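Local coordinates for protein beta-lactamase (PDB 5E2G) that probably hydrolyses beta-lactams to substituted beta-amino acids, a class-C beta-lactamase activity linked to antibiotic resistance, at residues Y21-M26 / L337-V342. Numbering follows the deposited sequence.
Sequences YAIPGM and LANGNV
The side-chain oxygen OD1 of Asn339 accepts the backbone N-H of Gly25, N to OD1 3.0 Å, with an N-H...O angle of 131°, so the bond is far from straight. The donor is tilted 17° from the carbonyl plane. The backbone N of the same residue, Asn339, bonds Gly25 O, weakly, at 3.3 Å. Asn339 thus holds both polar groups of Gly25, and its CG sits between the backbone N and the carbonyl carbon (chi1 65°), which brings the amide over to the Gly25 strand. The ring of Pro24 lies against the same amide, CD 3.6 Å from Asn339 OD1, while Asn339 ND2 reaches weakly to the carbonyl oxygens of Val43, Met44 and Gln199. This is where two neighbouring antiparallel strands of the large central sheet, 25-32 and 332-338, meet: one has just begun and the other is ending. Met26 and Ala338 form a non-hydrogen-bonded pair, with a CA-H...O contact from Met26 CA to Leu337 O. On the face they share, CG of the selenomethionine at Met26 lies by Ala338 CB, and the bend at chi3 swings CE back to it. From the turn that precedes the strand, Ile23 brings its CG2 to the same methyl, at 3.6 Å. Its CD1 reaches the other way, to Gly340 CA at 3.5 Å and Val342 CG2 at 3.6 Å, the Ile23 and Val342 side chains crossing at about a right angle. Helix 3-21 covers this apolar patch through Leu17 and Met18, then ends in a Schellman motif at Ala22. Beyond it, between the helix end and the loop leading into helix 344-357, a water lies 2.7 Å from Tyr21 O and 3.2 Å from Asn341 O, able to donate to either, with further acceptors competing for its protons.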
loop_
_atom_site.group_PDB
_atom_site.type_symbol
_atom_site.label_atom_id
_atom_site.label_comp_id
_atom_site.label_asym_id
_atom_site.label_seq_id
_atom_site.Cartn_x
_atom_site.Cartn_y
_atom_site.Cartn_z
ATOM N N TYR A 21 21.367 7.007 6.058
ATOM C CA TYR A 21 20.178 7.828 6.196
ATOM C C TYR A 21 19.765 8.020 7.642
ATOM O O TYR A 21 18.755 8.682 7.898
ATOM C CB TYR A 21 19.039 7.232 5.369
ATOM C CG TYR A 21 19.409 7.257 3.910
ATOM C CD1 TYR A 21 19.521 8.462 3.237
ATOM C CD2 TYR A 21 19.708 6.090 3.224
ATOM C CE1 TYR A 21 19.890 8.508 1.927
ATOM C CE2 TYR A 21 20.076 6.125 1.906
ATOM C CZ TYR A 21 20.164 7.337 1.259
ATOM O OH TYR A 21 20.529 7.386 -0.068
ATOM N N ALA A 22 20.541 7.491 8.587
ATOM C CA ALA A 22 20.309 7.714 10.010
ATOM C C ALA A 22 18.896 7.291 10.394
ATOM O O ALA A 22 18.132 8.055 10.982
ATOM C CB ALA A 22 20.572 9.173 10.391
ATOM N N ILE A 23 18.540 6.069 10.024
ATOM C CA ILE A 23 17.264 5.475 10.408
ATOM C C ILE A 23 17.450 4.841 11.783
ATOM O O ILE A 23 18.286 3.932 11.920
ATOM C CB ILE A 23 16.787 4.438 9.388
ATOM C CG1 ILE A 23 16.831 5.028 7.980
ATOM C CG2 ILE A 23 15.384 3.993 9.722
ATOM C CD1 ILE A 23 16.033 6.294 7.838
ATOM N N PRO A 24 16.736 5.300 12.816
ATOM C CA PRO A 24 16.885 4.671 14.140
ATOM C C PRO A 24 16.554 3.191 14.139
ATOM O O PRO A 24 17.219 2.415 14.836
ATOM C CB PRO A 24 15.912 5.472 15.018
ATOM C CG PRO A 24 15.823 6.806 14.344
ATOM C CD PRO A 24 15.911 6.519 12.868
ATOM N N GLY A 25 15.565 2.774 13.360
ATOM C CA GLY A 25 15.143 1.391 13.395
ATOM C C GLY A 25 14.482 0.965 12.108
ATOM O O GLY A 25 13.955 1.779 11.343
HETATM N N MSE A 26 14.522 -0.342 11.876
HETATM C CA MSE A 26 13.836 -0.972 10.761
HETATM C C MSE A 26 13.355 -2.352 11.160
HETATM O O MSE A 26 13.970 -3.021 11.973
HETATM C CB MSE A 26 14.742 -1.096 9.533
HETATM C CG MSE A 26 15.210 0.208 8.958
HETATM SE SE MSE A 26 15.933 -0.080 7.197
HETATM C CE MSE A 26 14.298 -0.612 6.267
ATOM N N LEU A 337 10.175 -1.781 6.717
ATOM C CA LEU A 337 9.571 -0.708 7.494
ATOM C C LEU A 337 10.671 0.042 8.219
ATOM O O LEU A 337 11.498 -0.574 8.891
ATOM C CB LEU A 337 8.551 -1.238 8.504
ATOM C CG LEU A 337 7.623 -2.360 8.050
ATOM C CD1 LEU A 337 6.697 -2.743 9.173
ATOM C CD2 LEU A 337 6.832 -1.927 6.864
ATOM N N ALA A 338 10.675 1.363 8.089
ATOM C CA ALA A 338 11.694 2.192 8.711
ATOM C C ALA A 338 11.032 3.416 9.315
ATOM O O ALA A 338 10.146 4.015 8.700
ATOM C CB ALA A 338 12.763 2.614 7.700
ATOM N N ASN A 339 11.454 3.783 10.526
ATOM C CA ASN A 339 10.937 5.005 11.139
ATOM C C ASN A 339 11.810 6.207 10.817
ATOM O O ASN A 339 12.096 7.045 11.673
ATOM C CB ASN A 339 10.762 4.823 12.647
ATOM C CG ASN A 339 12.063 4.599 13.369
ATOM O OD1 ASN A 339 13.066 4.243 12.757
ATOM N ND2 ASN A 339 12.058 4.801 14.684
ATOM N N GLY A 340 12.241 6.306 9.564
ATOM C CA GLY A 340 12.941 7.469 9.060
ATOM C C GLY A 340 12.737 7.530 7.565
ATOM O O GLY A 340 12.073 6.680 6.973
ATOM N N ASN A 341 13.331 8.549 6.954
ATOM C CA ASN A 341 13.157 8.820 5.529
ATOM C C ASN A 341 14.232 8.088 4.736
ATOM O O ASN A 341 15.424 8.382 4.877
ATOM C CB ASN A 341 13.204 10.324 5.262
ATOM C CG ASN A 341 11.888 11.022 5.580
ATOM O OD1 ASN A 341 11.265 11.619 4.701
ATOM N ND2 ASN A 341 11.458 10.943 6.835
ATOM N N VAL A 342 13.813 7.130 3.917
ATOM C CA VAL A 342 14.706 6.355 3.064
ATOM C C VAL A 342 14.306 6.619 1.623
ATOM O O VAL A 342 13.129 6.469 1.281
ATOM C CB VAL A 342 14.646 4.846 3.362
ATOM C CG1 VAL A 342 15.603 4.089 2.446
ATOM C CG2 VAL A 342 14.957 4.569 4.816
HETATM O O HOH W 1 17.251 10.428 6.449
#